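Local coordinates for protein-tyrosine-phosphatase (PDB 7DHF) that probably removes phosphate from phosphotyrosine in proteins, as a low-molecular-weight protein tyrosine phosphatase with a phosphate-binding loop, at residues V10-N15 with L87-G92; Q27-N32 with A141-A146; A38-E43 with Q73-A78. The protein carries 1 engineered substitution. All blocks are in the same frame, centred on the assembly; numbering follows the deposited sequence.

Interaction 1: residues V10-N15 with L87-G92; sequences VVAVGN and LVMEKG. Engineered in segment 10-15: Ala12 (natural residue Cys). With PO4 (phosphate ion), chain E.
Leu87 O is gripped by two groups of the neighbouring strand: the amide of Val11, with Val11 N 2.8 Å from Leu87 O at a nearly straight 166°, and the CA-H of Val10. This pairing lies in the parallel sheet of the low-molecular-weight tyrosine phosphatase fold, where strand 7-12 runs beside strand 85-88 and then opens into the phosphate-binding P-loop of the C-X5-R signature. Next, the bond from Met89 N to Val11 O (3.0 Å) is weak and bent to 134°, and Val88 CA-H adds a second contact to the same oxygen. Side chains alternate between the two faces: Val11 CB meets Val88 CG1 on one, while Val10 CG1 touches Met89 CE at 3.7 Å on the other. Met89 CG, anti to its own carbonyl carbon (chi1 -75°), lies 3.9 Å from Ala12 CB. Ala12 is engineered, standing where the natural chain has the cysteine predicted to be the nucleophile. Beyond it, Val13 N and Gly14 N both donate to phosphate O4, and the amides of Ile16, Cys17 and Arg18 with Ser19 OG complete the cradle. Glu90 OE2 salt-bridges Arg18 NH1. Ala12 CB approaches PO4 O3 and PO4 O4 to 3.2 Å each.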
ATOM      1  N   VAL A  10      -3.075  -3.261   1.261  1.00  9.07           N
ATOM      2  CA  VAL A  10      -2.577  -1.899   1.102  1.00  8.85           C
ATOM      3  C   VAL A  10      -2.853  -1.459  -0.328  1.00  9.26           C
ATOM      4  O   VAL A  10      -2.475  -2.149  -1.281  1.00  9.96           O
ATOM      5  CB  VAL A  10      -1.077  -1.831   1.428  1.00  9.73           C
ATOM      6  CG1 VAL A  10      -0.555  -0.411   1.272  1.00  9.90           C
ATOM      7  CG2 VAL A  10      -0.820  -2.350   2.834  1.00  9.97           C
ATOM      8  N   VAL A  11      -3.511  -0.312  -0.488  1.00 10.02           N
ATOM      9  CA  VAL A  11      -4.035   0.102  -1.783  1.00  9.47           C
ATOM     10  C   VAL A  11      -3.516   1.483  -2.150  1.00  9.56           C
ATOM     11  O   VAL A  11      -3.501   2.403  -1.325  1.00 10.55           O
ATOM     12  CB  VAL A  11      -5.577   0.071  -1.799  1.00 11.27           C
ATOM     13  CG1 VAL A  11      -6.125   0.693  -3.081  1.00 12.56           C
ATOM     14  CG2 VAL A  11      -6.069  -1.360  -1.651  1.00 11.52           C
ATOM     15  N   ALA A  12      -3.095   1.618  -3.404  1.00  9.66           N
ATOM     16  CA  ALA A  12      -2.843   2.920  -4.000  1.00  9.72           C
ATOM     17  C   ALA A  12      -3.301   2.875  -5.455  1.00  9.73           C
ATOM     18  O   ALA A  12      -4.390   2.367  -5.735  1.00 10.64           O
ATOM     19  CB  ALA A  12      -1.376   3.317  -3.845  1.00 10.69           C
ATOM     20  N   VAL A  13      -2.497   3.382  -6.388  1.00 10.49           N
ATOM     21  CA  VAL A  13      -2.925   3.580  -7.774  1.00 10.52           C
ATOM     22  C   VAL A  13      -2.256   2.584  -8.728  1.00  9.75           C
ATOM     23  O   VAL A  13      -2.934   1.832  -9.427  1.00 10.69           O
ATOM     24  CB  VAL A  13      -2.718   5.041  -8.226  1.00 12.51           C
ATOM     25  CG1 VAL A  13      -3.100   5.221  -9.690  1.00 13.43           C
ATOM     26  CG2 VAL A  13      -3.523   5.980  -7.344  1.00 15.36           C
ATOM     27  N   GLY A  14      -0.926   2.588  -8.784  1.00  9.98           N
ATOM     28  CA  GLY A  14      -0.221   1.745  -9.732  1.00 10.09           C
ATOM     29  C   GLY A  14       0.203   0.402  -9.172  1.00  9.34           C
ATOM     30  O   GLY A  14       0.473  -0.536  -9.928  1.00 10.09           O
ATOM     31  N   ASN A  15       0.266   0.304  -7.846  1.00  9.30           N
ATOM     32  CA  ASN A  15       0.750  -0.896  -7.163  1.00  8.67           C
ATOM     33  C   ASN A  15       2.185  -1.233  -7.570  1.00  8.88           C
ATOM     34  O   ASN A  15       2.558  -2.402  -7.691  1.00  9.90           O
ATOM     35  CB  ASN A  15      -0.204  -2.082  -7.353  1.00  9.18           C
ATOM     36  CG  ASN A  15       0.031  -3.214  -6.352  1.00  9.15           C
ATOM     37  OD1 ASN A  15      -0.103  -4.391  -6.693  1.00  9.75           O
ATOM     38  ND2 ASN A  15       0.364  -2.867  -5.114  1.00  9.76           N
ATOM     39  N   LEU A  87      -6.059  -0.389   3.599  1.00  9.71           N
ATOM     40  CA  LEU A  87      -5.373   0.852   3.950  1.00  9.83           C
ATOM     41  C   LEU A  87      -4.943   1.543   2.663  1.00  9.62           C
ATOM     42  O   LEU A  87      -4.095   1.023   1.932  1.00 10.01           O
ATOM     43  CB  LEU A  87      -4.167   0.568   4.841  1.00 10.11           C
ATOM     44  CG  LEU A  87      -4.467  -0.102   6.184  1.00 10.21           C
ATOM     45  CD1 LEU A  87      -3.177  -0.362   6.943  1.00 11.60           C
ATOM     46  CD2 LEU A  87      -5.414   0.738   7.026  1.00 11.04           C
ATOM     47  N   VAL A  88      -5.522   2.713   2.390  1.00  9.95           N
ATOM     48  CA  VAL A  88      -5.224   3.469   1.176  1.00  9.67           C
ATOM     49  C   VAL A  88      -4.157   4.513   1.476  1.00  9.75           C
ATOM     50  O   VAL A  88      -4.036   5.013   2.600  1.00  9.97           O
ATOM     51  CB  VAL A  88      -6.486   4.124   0.571  1.00 10.68           C
ATOM     52  CG1 VAL A  88      -7.482   3.061   0.136  1.00 11.71           C
ATOM     53  CG2 VAL A  88      -7.124   5.103   1.555  1.00 11.80           C
ATOM     54  N   MET A  89      -3.392   4.872   0.443  1.00  9.75           N
ATOM     55  CA  MET A  89      -2.293   5.814   0.620  1.00  9.81           C
ATOM     56  C   MET A  89      -2.756   7.266   0.614  1.00 10.23           C
ATOM     57  O   MET A  89      -2.094   8.117   1.217  1.00 10.96           O
ATOM     58  CB  MET A  89      -1.231   5.584  -0.456  1.00 10.13           C
ATOM     59  CG  MET A  89      -0.389   4.347  -0.210  1.00  9.99           C
ATOM     60  SD  MET A  89       0.665   4.544   1.243  1.00 10.12           S
ATOM     61  CE  MET A  89       1.187   2.853   1.523  1.00 10.23           C
ATOM     62  N   GLU A  90      -3.872   7.569  -0.049  1.00 10.61           N
ATOM     63  CA  GLU A  90      -4.424   8.916  -0.082  1.00 11.91           C
ATOM     64  C   GLU A  90      -5.907   8.861   0.249  1.00 11.72           C
ATOM     65  O   GLU A  90      -6.606   7.915  -0.123  1.00 11.83           O
ATOM     66  CB  GLU A  90      -4.261   9.565  -1.465  1.00 12.36           C
ATOM     67  CG  GLU A  90      -2.821   9.750  -1.899  1.00 13.58           C
ATOM     68  CD  GLU A  90      -2.698  10.351  -3.290  1.00 15.68           C
ATOM     69  OE1 GLU A  90      -3.586  11.131  -3.693  1.00 18.68           O
ATOM     70  OE2 GLU A  90      -1.712  10.036  -3.987  1.00 15.97           O
ATOM     71  N   LYS A  91      -6.388   9.895   0.946  1.00 11.78           N
ATOM     72  CA  LYS A  91      -7.805   9.948   1.295  1.00 13.56           C
ATOM     73  C   LYS A  91      -8.682   9.849   0.053  1.00 14.16           C
ATOM     74  O   LYS A  91      -9.712   9.166   0.066  1.00 14.62           O
ATOM     75  CB  LYS A  91      -8.110  11.230   2.073  1.00 17.95           C
ATOM     76  CG  LYS A  91      -9.599  11.556   2.204  1.00 23.99           C
ATOM     77  CD  LYS A  91     -10.403  10.428   2.846  1.00 29.44           C
ATOM     78  CE  LYS A  91     -10.019  10.217   4.301  1.00 32.67           C
ATOM     79  NZ  LYS A  91     -11.207   9.901   5.143  1.00 34.79           N
ATOM     80  N   GLY A  92      -8.289  10.522  -1.030  1.00 14.01           N
ATOM     81  CA  GLY A  92      -9.061  10.472  -2.259  1.00 14.80           C
ATOM     82  C   GLY A  92      -9.217   9.080  -2.834  1.00 14.73           C
ATOM     83  O   GLY A  92     -10.150   8.837  -3.607  1.00 15.95           O
TER
HETATM   84  P   PO4 E 201       1.544   3.200  -6.054  1.00  9.78           P
HETATM   85  O1  PO4 E 201       2.325   2.741  -7.268  1.00 10.09           O
HETATM   86  O2  PO4 E 201       2.415   4.152  -5.270  1.00 10.22           O
HETATM   87  O3  PO4 E 201       1.233   1.975  -5.228  1.00 11.78           O
HETATM   88  O4  PO4 E 201       0.282   3.895  -6.513  1.00 10.73           O

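Interaction 2: residues Q27-N32 with A141-A146; sequences QKLLPN and AAQAWA
Helix-helix packing through alanines is exemplified where Leu29 and Leu30, at the end of helix 18-29, meet Ala142 and Ala146 of helix 128-146. The small residues let the leucines come close to the backbone of the other helix. Leu29 CB rests against Ala146 CB at 3.8 Å, and the rest of its side chain reaches back by one turn: with chi2 extended at 164°, CD1 lies 3.7 Å from Ala142 CB and 3.6 Å from Ala142 O. Leu30, the first residue to leave helical geometry, has its CD2 4.0 Å from Ala146 CB and 3.6 Å from Ala146 O. The side-chain contacts are all between carbon atoms, and two leucine methyls also lie against backbone carbonyl oxygens. At the exposed margin, the aliphatic part of Gln143 borders Leu29 CD1 more loosely, while Gln143 NE2 bonds to Asp139 OD1 of its own helix. The Gln27 amide donates to Lys33 O and accepts from Val35 N. Helix 18-29 is the connection of a beta-alpha-beta crossover between strands 7-12 and 34-39; Val25 and Leu26 of this helix extend the packing on Ala142, and helix 128-146 also packs on strand 85-88, through Trp145 on Leu87.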
ATOM      1  N   GLN A  27       4.127  -6.041   6.567  1.00 10.69           N
ATOM      2  CA  GLN A  27       4.265  -7.483   6.731  1.00 10.72           C
ATOM      3  C   GLN A  27       5.407  -7.814   7.683  1.00 11.08           C
ATOM      4  O   GLN A  27       5.300  -8.739   8.496  1.00 12.08           O
ATOM      5  CB  GLN A  27       4.486  -8.145   5.371  1.00 11.09           C
ATOM      6  CG  GLN A  27       4.522  -9.666   5.416  1.00 11.69           C
ATOM      7  CD  GLN A  27       3.193 -10.262   5.842  1.00 11.96           C
ATOM      8  OE1 GLN A  27       2.338 -10.556   5.006  1.00 12.12           O
ATOM      9  NE2 GLN A  27       3.016 -10.445   7.146  1.00 12.86           N
ATOM     10  N   LYS A  28       6.510  -7.068   7.593  1.00 11.08           N
ATOM     11  CA  LYS A  28       7.637  -7.301   8.491  1.00 11.08           C
ATOM     12  C   LYS A  28       7.265  -6.979   9.933  1.00 11.61           C
ATOM     13  O   LYS A  28       7.695  -7.674  10.861  1.00 12.78           O
ATOM     14  CB  LYS A  28       8.834  -6.466   8.039  1.00 11.81           C
ATOM     15  CG  LYS A  28      10.093  -6.695   8.851  1.00 13.40           C
ATOM     16  CD  LYS A  28      11.235  -5.848   8.318  1.00 15.02           C
ATOM     17  CE  LYS A  28      12.453  -5.912   9.217  1.00 17.03           C
ATOM     18  NZ  LYS A  28      13.481  -4.913   8.812  1.00 18.21           N
ATOM     19  N   LEU A  29       6.459  -5.937  10.142  1.00 11.78           N
ATOM     20  CA  LEU A  29       6.036  -5.566  11.485  1.00 12.46           C
ATOM     21  C   LEU A  29       4.930  -6.461  12.020  1.00 13.31           C
ATOM     22  O   LEU A  29       4.761  -6.550  13.241  1.00 14.67           O
ATOM     23  CB  LEU A  29       5.506  -4.130  11.483  1.00 13.66           C
ATOM     24  CG  LEU A  29       6.506  -3.004  11.240  1.00 15.03           C
ATOM     25  CD1 LEU A  29       5.779  -1.719  10.882  1.00 15.67           C
ATOM     26  CD2 LEU A  29       7.352  -2.799  12.487  1.00 18.54           C
ATOM     27  N   LEU A  30       4.185  -7.129  11.143  1.00 13.16           N
ATOM     28  CA  LEU A  30       3.027  -7.928  11.537  1.00 12.83           C
ATOM     29  C   LEU A  30       3.150  -9.323  10.942  1.00 13.36           C
ATOM     30  O   LEU A  30       2.381  -9.708  10.054  1.00 12.81           O
ATOM     31  CB  LEU A  30       1.736  -7.247  11.084  1.00 13.63           C
ATOM     32  CG  LEU A  30       1.392  -5.942  11.808  1.00 15.38           C
ATOM     33  CD1 LEU A  30       0.216  -5.253  11.142  1.00 16.32           C
ATOM     34  CD2 LEU A  30       1.084  -6.200  13.275  1.00 15.91           C
ATOM     35  N   PRO A  31       4.103 -10.121  11.431  1.00 14.43           N
ATOM     36  CA  PRO A  31       4.245 -11.490  10.913  1.00 15.38           C
ATOM     37  C   PRO A  31       3.054 -12.382  11.221  1.00 14.75           C
ATOM     38  O   PRO A  31       2.932 -13.453  10.614  1.00 15.00           O
ATOM     39  CB  PRO A  31       5.527 -11.995  11.589  1.00 17.09           C
ATOM     40  CG  PRO A  31       5.659 -11.158  12.824  1.00 17.26           C
ATOM     41  CD  PRO A  31       5.107  -9.812  12.463  1.00 16.09           C
ATOM     42  N   ASN A  32       2.183 -11.988  12.147  1.00 14.01           N
ATOM     43  CA  ASN A  32       0.976 -12.745  12.453  1.00 14.49           C
ATOM     44  C   ASN A  32      -0.218 -12.305  11.613  1.00 13.43           C
ATOM     45  O   ASN A  32      -1.353 -12.689  11.920  1.00 15.46           O
ATOM     46  CB  ASN A  32       0.647 -12.650  13.946  1.00 16.86           C
ATOM     47  CG  ASN A  32       0.221 -11.257  14.365  1.00 18.59           C
ATOM     48  OD1 ASN A  32       0.590 -10.266  13.736  1.00 18.46           O
ATOM     49  ND2 ASN A  32      -0.556 -11.176  15.440  1.00 21.22           N
ATOM     50  N   ALA A 141       4.052   5.528   9.506  1.00  9.38           N
ATOM     51  CA  ALA A 141       2.638   5.176   9.525  1.00  9.55           C
ATOM     52  C   ALA A 141       2.436   3.703   9.855  1.00  9.88           C
ATOM     53  O   ALA A 141       1.522   3.348  10.611  1.00  9.83           O
ATOM     54  CB  ALA A 141       2.019   5.508   8.169  1.00  9.58           C
ATOM     55  N   ALA A 142       3.278   2.832   9.296  1.00  9.89           N
ATOM     56  CA  ALA A 142       3.138   1.397   9.519  1.00 10.15           C
ATOM     57  C   ALA A 142       3.470   1.023  10.957  1.00 10.29           C
ATOM     58  O   ALA A 142       2.806   0.162  11.546  1.00 10.91           O
ATOM     59  CB  ALA A 142       4.037   0.634   8.548  1.00 10.42           C
ATOM     60  N   GLN A 143       4.507   1.641  11.532  1.00 10.37           N
ATOM     61  CA  GLN A 143       4.835   1.387  12.931  1.00 10.81           C
ATOM     62  C   GLN A 143       3.629   1.625  13.823  1.00 10.67           C
ATOM     63  O   GLN A 143       3.370   0.855  14.755  1.00 11.09           O
ATOM     64  CB  GLN A 143       5.979   2.294  13.379  1.00 11.86           C
ATOM     65  CG  GLN A 143       7.335   1.947  12.812  1.00 12.43           C
ATOM     66  CD  GLN A 143       8.396   2.926  13.263  1.00 14.61           C
ATOM     67  OE1 GLN A 143       8.339   3.446  14.379  1.00 15.76           O
ATOM     68  NE2 GLN A 143       9.369   3.187  12.399  1.00 16.75           N
ATOM     69  N   ALA A 144       2.884   2.698  13.557  1.00 10.52           N
ATOM     70  CA  ALA A 144       1.728   3.021  14.383  1.00 11.07           C
ATOM     71  C   ALA A 144       0.610   2.004  14.190  1.00 11.98           C
ATOM     72  O   ALA A 144      -0.014   1.570  15.165  1.00 13.25           O
ATOM     73  CB  ALA A 144       1.244   4.433  14.061  1.00 11.35           C
ATOM     74  N   TRP A 145       0.344   1.607  12.943  1.00 11.14           N
ATOM     75  CA  TRP A 145      -0.679   0.595  12.696  1.00 11.31           C
ATOM     76  C   TRP A 145      -0.324  -0.723  13.371  1.00 12.31           C
ATOM     77  O   TRP A 145      -1.200  -1.415  13.901  1.00 12.91           O
ATOM     78  CB  TRP A 145      -0.855   0.376  11.192  1.00 11.07           C
ATOM     79  CG  TRP A 145      -1.855   1.289  10.564  1.00 10.48           C
ATOM     80  CD1 TRP A 145      -1.614   2.255   9.630  1.00 10.33           C
ATOM     81  CD2 TRP A 145      -3.262   1.325  10.823  1.00 10.01           C
ATOM     82  NE1 TRP A 145      -2.784   2.889   9.293  1.00 11.16           N
ATOM     83  CE2 TRP A 145      -3.812   2.337  10.012  1.00 10.09           C
ATOM     84  CE3 TRP A 145      -4.111   0.600  11.666  1.00 10.59           C
ATOM     85  CZ2 TRP A 145      -5.169   2.643  10.018  1.00 10.91           C
ATOM     86  CZ3 TRP A 145      -5.459   0.906  11.670  1.00 11.49           C
ATOM     87  CH2 TRP A 145      -5.975   1.917  10.852  1.00 11.64           C
ATOM     88  N   ALA A 146       0.960  -1.090  13.359  1.00 12.22           N
ATOM     89  CA  ALA A 146       1.372  -2.383  13.894  1.00 14.25           C
ATOM     90  C   ALA A 146       1.033  -2.526  15.372  1.00 16.56           C
ATOM     91  O   ALA A 146       0.802  -3.641  15.848  1.00 18.17           O
ATOM     92  CB  ALA A 146       2.869  -2.589  13.670  1.00 14.89           C
TER

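Interaction 3: residues A38-E43 with Q73-A78; sequences AGIAAE and QQLTSA
Gln74 reads the backbone of the turn that follows strand 34-39 with both ends of its side-chain amide. Gln74 OE1 accepts from Glu43 N at 2.9 Å, a bond that is almost straight (173° at the hydrogen) and lies in the plane of the Gln74 carbonyl. Gln74 NE2 uses two N-H groups: one goes to Ile40 O at 2.9 Å, lying nearly in the Gln74 amide plane although it meets Ile40 O from well above that carbonyl's own plane, and the other goes back to Leu75 O at 3.0 Å. Three bonds thus fix which end of the amide is oxygen and which is nitrogen. A bend at chi2 (64°) carries the amide toward the turn. Ala42 N also lies close to OE1, but at a poor angle; its weak bond is to Gly39 O, inside the type I turn from Gly39 to Ala42.

The backbones add a single beta bridge. Gly39 N donates to Gln73 O at 2.9 Å, and Gly39 O accepts from Leu75 N at the same 2.9 Å, so both polar atoms of this glycine are met by the facing segment. Ala42 CB closes over Gln73 O at 3.6 Å. Next to the bridge, Ala38 CB packs on Gln73 CG at 3.8 Å, while Gln73 NE2 bonds to Ser37 O. Gln73 N donates to Asn15 OD1 of the P-loop. Ile40 and Leu75 lie side by side, with Ile40 CG1 3.7 Å from Leu75 CD2. Farther along, Thr76 OG1 accepts from Leu79 N as the N-cap of helix 77-80. Altogether, a type I turn held by the Gln74 side chain and an irregular segment line the outer edge of strand 34-39, an edge strand of the parallel alpha/beta sheet beside the phosphatase P-loop.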
ATOM      1  N   ALA A  38      -2.662  -3.747  -3.794  1.00  9.40           N
ATOM      2  CA  ALA A  38      -3.288  -3.650  -5.104  1.00  9.58           C
ATOM      3  C   ALA A  38      -3.393  -2.187  -5.505  1.00 10.13           C
ATOM      4  O   ALA A  38      -3.267  -1.283  -4.675  1.00 10.49           O
ATOM      5  CB  ALA A  38      -4.675  -4.298  -5.116  1.00 10.35           C
ATOM      6  N   GLY A  39      -3.641  -1.972  -6.794  1.00  9.35           N
ATOM      7  CA  GLY A  39      -3.735  -0.634  -7.341  1.00 10.39           C
ATOM      8  C   GLY A  39      -5.068  -0.353  -8.002  1.00 10.03           C
ATOM      9  O   GLY A  39      -5.579  -1.174  -8.772  1.00 10.57           O
ATOM     10  N   ILE A  40      -5.633   0.823  -7.712  1.00 11.29           N
ATOM     11  CA  ILE A  40      -6.926   1.211  -8.269  1.00 12.31           C
ATOM     12  C   ILE A  40      -6.865   1.315  -9.786  1.00 12.15           C
ATOM     13  O   ILE A  40      -7.875   1.103 -10.469  1.00 12.81           O
ATOM     14  CB  ILE A  40      -7.388   2.532  -7.620  1.00 14.08           C
ATOM     15  CG1 ILE A  40      -7.726   2.303  -6.148  1.00 15.03           C
ATOM     16  CG2 ILE A  40      -8.584   3.123  -8.362  1.00 15.75           C
ATOM     17  CD1 ILE A  40      -7.765   3.569  -5.330  1.00 17.14           C
ATOM     18  N   ALA A  41      -5.700   1.655 -10.339  1.00 11.67           N
ATOM     19  CA  ALA A  41      -5.549   1.880 -11.773  1.00 12.63           C
ATOM     20  C   ALA A  41      -4.399   1.061 -12.348  1.00 11.93           C
ATOM     21  O   ALA A  41      -3.796   1.448 -13.351  1.00 12.64           O
ATOM     22  CB  ALA A  41      -5.360   3.365 -12.081  1.00 13.87           C
ATOM     23  N   ALA A  42      -4.079  -0.074 -11.726  1.00 11.51           N
ATOM     24  CA  ALA A  42      -2.962  -0.881 -12.207  1.00 11.91           C
ATOM     25  C   ALA A  42      -3.200  -1.363 -13.632  1.00 11.04           C
ATOM     26  O   ALA A  42      -2.284  -1.348 -14.462  1.00 12.40           O
ATOM     27  CB  ALA A  42      -2.732  -2.065 -11.269  1.00 11.95           C
ATOM     28  N   GLU A  43      -4.426  -1.793 -13.938  1.00 11.04           N
ATOM     29  CA  GLU A  43      -4.717  -2.329 -15.264  1.00 11.97           C
ATOM     30  C   GLU A  43      -4.679  -1.231 -16.322  1.00 11.89           C
ATOM     31  O   GLU A  43      -4.029  -1.383 -17.364  1.00 12.42           O
ATOM     32  CB  GLU A  43      -6.074  -3.040 -15.249  1.00 14.32           C
ATOM     33  CG  GLU A  43      -6.284  -4.035 -16.384  1.00 18.34           C
ATOM     34  CD  GLU A  43      -7.362  -5.065 -16.076  1.00 21.02           C
ATOM     35  OE1 GLU A  43      -8.049  -4.926 -15.042  1.00 23.41           O
ATOM     36  OE2 GLU A  43      -7.529  -6.013 -16.875  1.00 21.93           O
ATOM     37  N   GLN A  73      -1.039  -5.748  -9.090  1.00 10.03           N
ATOM     38  CA  GLN A  73      -2.351  -6.303  -9.390  1.00 10.54           C
ATOM     39  C   GLN A  73      -3.417  -5.224  -9.257  1.00 10.80           C
ATOM     40  O   GLN A  73      -3.262  -4.248  -8.518  1.00 10.68           O
ATOM     41  CB  GLN A  73      -2.700  -7.502  -8.493  1.00 10.90           C
ATOM     42  CG  GLN A  73      -3.129  -7.147  -7.076  1.00 10.39           C
ATOM     43  CD  GLN A  73      -3.514  -8.372  -6.276  1.00 11.56           C
ATOM     44  OE1 GLN A  73      -4.130  -9.301  -6.801  1.00 14.00           O
ATOM     45  NE2 GLN A  73      -3.145  -8.388  -5.003  1.00 11.53           N
ATOM     46  N   GLN A  74      -4.524  -5.443  -9.962  1.00 10.59           N
ATOM     47  CA  GLN A  74      -5.629  -4.497 -10.014  1.00 11.12           C
ATOM     48  C   GLN A  74      -6.585  -4.717  -8.848  1.00 11.37           C
ATOM     49  O   GLN A  74      -6.879  -5.854  -8.467  1.00 12.35           O
ATOM     50  CB  GLN A  74      -6.390  -4.684 -11.329  1.00 11.60           C
ATOM     51  CG  GLN A  74      -7.704  -3.917 -11.441  1.00 11.88           C
ATOM     52  CD  GLN A  74      -7.518  -2.414 -11.416  1.00 11.62           C
ATOM     53  OE1 GLN A  74      -6.594  -1.879 -12.028  1.00 11.98           O
ATOM     54  NE2 GLN A  74      -8.398  -1.723 -10.700  1.00 11.66           N
ATOM     55  N   LEU A  75      -7.076  -3.613  -8.293  1.00 11.61           N
ATOM     56  CA  LEU A  75      -8.080  -3.683  -7.243  0.52 12.19           C
ATOM     57  C   LEU A  75      -9.428  -4.056  -7.845  1.00 12.07           C
ATOM     58  O   LEU A  75      -9.897  -3.414  -8.790  1.00 12.99           O
ATOM     59  CB  LEU A  75      -8.186  -2.328  -6.553  0.52 13.78           C
ATOM     60  CG  LEU A  75      -9.146  -2.251  -5.366  0.52 15.22           C
ATOM     61  CD1 LEU A  75      -8.549  -2.930  -4.144  0.52 16.42           C
ATOM     62  CD2 LEU A  75      -9.478  -0.805  -5.062  0.52 16.19           C
ATOM     63  N   THR A  76     -10.050  -5.100  -7.301  1.00 12.12           N
ATOM     64  CA  THR A  76     -11.371  -5.531  -7.734  1.00 12.63           C
ATOM     65  C   THR A  76     -12.247  -5.746  -6.510  1.00 12.69           C
ATOM     66  O   THR A  76     -11.761  -5.861  -5.383  1.00 12.93           O
ATOM     67  CB  THR A  76     -11.320  -6.850  -8.515  1.00 14.44           C
ATOM     68  OG1 THR A  76     -10.934  -7.910  -7.632  1.00 14.21           O
ATOM     69  CG2 THR A  76     -10.335  -6.763  -9.671  1.00 15.36           C
ATOM     70  N   SER A  77     -13.559  -5.805  -6.746  1.00 13.62           N
ATOM     71  CA  SER A  77     -14.488  -6.100  -5.661  0.62 14.34           C
ATOM     72  C   SER A  77     -14.215  -7.476  -5.069  1.00 13.32           C
ATOM     73  O   SER A  77     -14.229  -7.649  -3.845  1.00 14.06           O
ATOM     74  CB  SER A  77     -15.925  -6.014  -6.173  0.62 15.98           C
ATOM     75  OG  SER A  77     -16.843  -6.474  -5.197  0.62 16.68           O
ATOM     76  N   ALA A  78     -13.959  -8.469  -5.925  1.00 13.66           N
ATOM     77  CA  ALA A  78     -13.659  -9.810  -5.433  1.00 13.54           C
ATOM     78  C   ALA A  78     -12.415  -9.806  -4.553  1.00 13.32           C
ATOM     79  O   ALA A  78     -12.375 -10.479  -3.516  1.00 14.35           O
ATOM     80  CB  ALA A  78     -13.485 -10.771  -6.607  1.00 14.41           C
TER

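Overall arrangement
The three contacts illustrate how chemistry follows position in an alpha/beta fold. Interaction 1 is wholly buried and joins adjacent strands by backbone bonds and apolar side chains; interaction 2, partly exposed, is apolar helix packing; interaction 3, also partly buried, is mostly polar and binds a turn and an irregular segment to the edge strand 34-39. Interactions 1 and 3 share the sheet and touch directly: Ala12 O lies 2.8 Å from Ile40 N, probably hydrogen-bonded. Interaction 2 reaches interaction 1 through Leu87 CD2 and Trp145 CZ2, 3.6 Å apart. Interactions 2 and 3 do not touch, their centres about 22 Å apart on opposite sides of the chain's centre.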